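Local coordinates for endonuclease 2 (Arabidopsis thaliana, PDB 4CXP) that cleaves RNA and single-stranded DNA endonucleolytically, and double-stranded DNA less well, releasing products with 5'-phosphates, at the zinc ion site. Numbering follows the deposited sequence.

The zinc ion site. Residues 1, 58, 127, 130, 138, 154, 158. With ZN (zinc ion), chain B; SO4 (sulfate ion), chain C.
Gln127 lies between two flat groups: its CG sits over the centre of one face of the Trp1 indole, 3.4 Å above the plane, while its amide NE2 stands over a face of the His154 imidazole, offset toward the rim. His130 has His58 O and sulfate O2 at its ring edge, in its plane, and His154 has Gly138 and the NE2 of His130 at its own edge. This is one site of the trinuclear zinc cluster of the S1/P1 nucleases, built from His130, His154 and Asp158. Both histidines bind zinc through NE2, at 2.1 Å for His130 NE2. Each imidazole is fixed in rotation by its other nitrogen: His130 ND1 donates almost straight (173° at H) to His58 O over 2.7 Å, and His154 ND1 donates to Gly138 O over 2.8 Å. Asp158 and His154 share helix 153-169 one turn apart; the histidine swings CG anti to its backbone N (chi1 -173°), the aspartate anti to its carbonyl carbon (chi1 -87°). The carboxylate grips the ion unevenly, OD2 at 2.2 Å and OD1 at 2.5 Å from zinc. OD1 also accepts from Gln127 NE2, 2.9 Å away, and from the amino-terminal N of Trp1, both above the carboxylate plane, which may draw charge from this longer-bound oxygen. Water 1 and sulfate O3 also bind the zinc, giving a distorted six-coordinate shell as modelled. The sulfate, partly occupied and probably from crystallisation, also accepts from Trp1 N through O3 at 3.3 Å, and water 2 links its O1 to Asp158 OD2. It plausibly marks where a substrate phosphate would meet the metal.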
loop_
_atom_site.group_PDB
_atom_site.type_symbol
_atom_site.label_atom_id
_atom_site.label_comp_id
_atom_site.label_asym_id
_atom_site.label_seq_id
_atom_site.Cartn_x
_atom_site.Cartn_y
_atom_site.Cartn_z
ATOM N N TRP A 1 -0.879 2.231 -4.910
ATOM C CA TRP A 1 0.407 2.451 -5.620
ATOM C C TRP A 1 0.297 1.901 -7.023
ATOM O O TRP A 1 -0.511 1.005 -7.284
ATOM C CB TRP A 1 1.554 1.710 -4.926
ATOM C CG TRP A 1 1.723 2.000 -3.455
ATOM C CD1 TRP A 1 1.257 1.240 -2.442
ATOM C CD2 TRP A 1 2.405 3.111 -2.854
ATOM N NE1 TRP A 1 1.608 1.791 -1.242
ATOM C CE2 TRP A 1 2.315 2.948 -1.465
ATOM C CE3 TRP A 1 3.069 4.234 -3.351
ATOM C CZ2 TRP A 1 2.874 3.846 -0.574
ATOM C CZ3 TRP A 1 3.622 5.129 -2.455
ATOM C CH2 TRP A 1 3.522 4.927 -1.085
ATOM N N HIS A 58 -9.984 -0.770 -2.689
ATOM C CA HIS A 58 -8.603 -0.296 -2.785
ATOM C C HIS A 58 -8.329 0.935 -1.937
ATOM O O HIS A 58 -7.166 1.314 -1.786
ATOM C CB HIS A 58 -8.233 0.009 -4.237
ATOM C CG HIS A 58 -8.197 -1.211 -5.097
ATOM N ND1 HIS A 58 -7.044 -1.686 -5.667
ATOM C CD2 HIS A 58 -9.185 -2.079 -5.424
ATOM C CE1 HIS A 58 -7.333 -2.801 -6.320
ATOM N NE2 HIS A 58 -8.624 -3.063 -6.188
ATOM N N GLN A 127 -0.549 3.787 1.035
ATOM C CA GLN A 127 -0.406 4.947 0.156
ATOM C C GLN A 127 -1.250 6.059 0.795
ATOM O O GLN A 127 -2.455 5.895 0.945
ATOM C CB GLN A 127 -0.899 4.573 -1.254
ATOM C CG GLN A 127 -0.280 5.328 -2.424
ATOM C CD GLN A 127 -0.768 6.756 -2.590
ATOM O OE1 GLN A 127 -0.643 7.572 -1.674
ATOM N NE2 GLN A 127 -1.298 7.076 -3.759
ATOM N N HIS A 130 -4.570 6.924 -0.677
ATOM C CA HIS A 130 -5.607 5.893 -0.622
ATOM C C HIS A 130 -6.444 5.962 0.655
ATOM O O HIS A 130 -7.376 5.191 0.780
ATOM C CB HIS A 130 -5.017 4.495 -0.812
ATOM C CG HIS A 130 -4.782 4.158 -2.246
ATOM N ND1 HIS A 130 -5.379 3.094 -2.866
ATOM C CD2 HIS A 130 -4.066 4.788 -3.209
ATOM C CE1 HIS A 130 -5.048 3.085 -4.142
ATOM N NE2 HIS A 130 -4.246 4.104 -4.382
ATOM N N GLY A 138 -9.457 11.366 -3.510
ATOM C CA GLY A 138 -8.134 10.948 -3.098
ATOM C C GLY A 138 -7.013 11.648 -3.846
ATOM O O GLY A 138 -5.970 11.058 -4.119
ATOM N N HIS A 154 -2.858 12.312 -6.968
ATOM C CA HIS A 154 -2.934 10.910 -6.637
ATOM C C HIS A 154 -1.880 10.090 -7.396
ATOM O O HIS A 154 -1.177 9.263 -6.811
ATOM C CB HIS A 154 -4.345 10.363 -6.889
ATOM C CG HIS A 154 -4.502 8.969 -6.404
ATOM N ND1 HIS A 154 -5.090 8.660 -5.204
ATOM C CD2 HIS A 154 -4.072 7.794 -6.914
ATOM C CE1 HIS A 154 -5.030 7.355 -5.012
ATOM N NE2 HIS A 154 -4.397 6.805 -6.033
ATOM N N ASP A 158 1.044 7.558 -6.338
ATOM C CA ASP A 158 1.061 6.162 -6.762
ATOM C C ASP A 158 2.358 5.818 -7.501
ATOM O O ASP A 158 2.872 4.707 -7.326
ATOM C CB ASP A 158 -0.088 5.846 -7.740
ATOM C CG ASP A 158 -1.399 5.456 -7.083
ATOM O OD1 ASP A 158 -1.460 5.160 -5.868
ATOM O OD2 ASP A 158 -2.406 5.394 -7.840
HETATM ZN ZN ZN B . -3.859 4.738 -6.375
HETATM S S SO4 C . -4.066 1.426 -7.281
HETATM O O1 SO4 C . -3.853 1.245 -8.769
HETATM O O2 SO4 C . -5.585 1.198 -6.923
HETATM O O3 SO4 C . -3.415 2.756 -6.933
HETATM O O4 SO4 C . -3.344 0.313 -6.590
HETATM O O HOH W 1 -5.578 4.575 -7.551
HETATM O O HOH W 2 -2.011 3.000 -9.717
#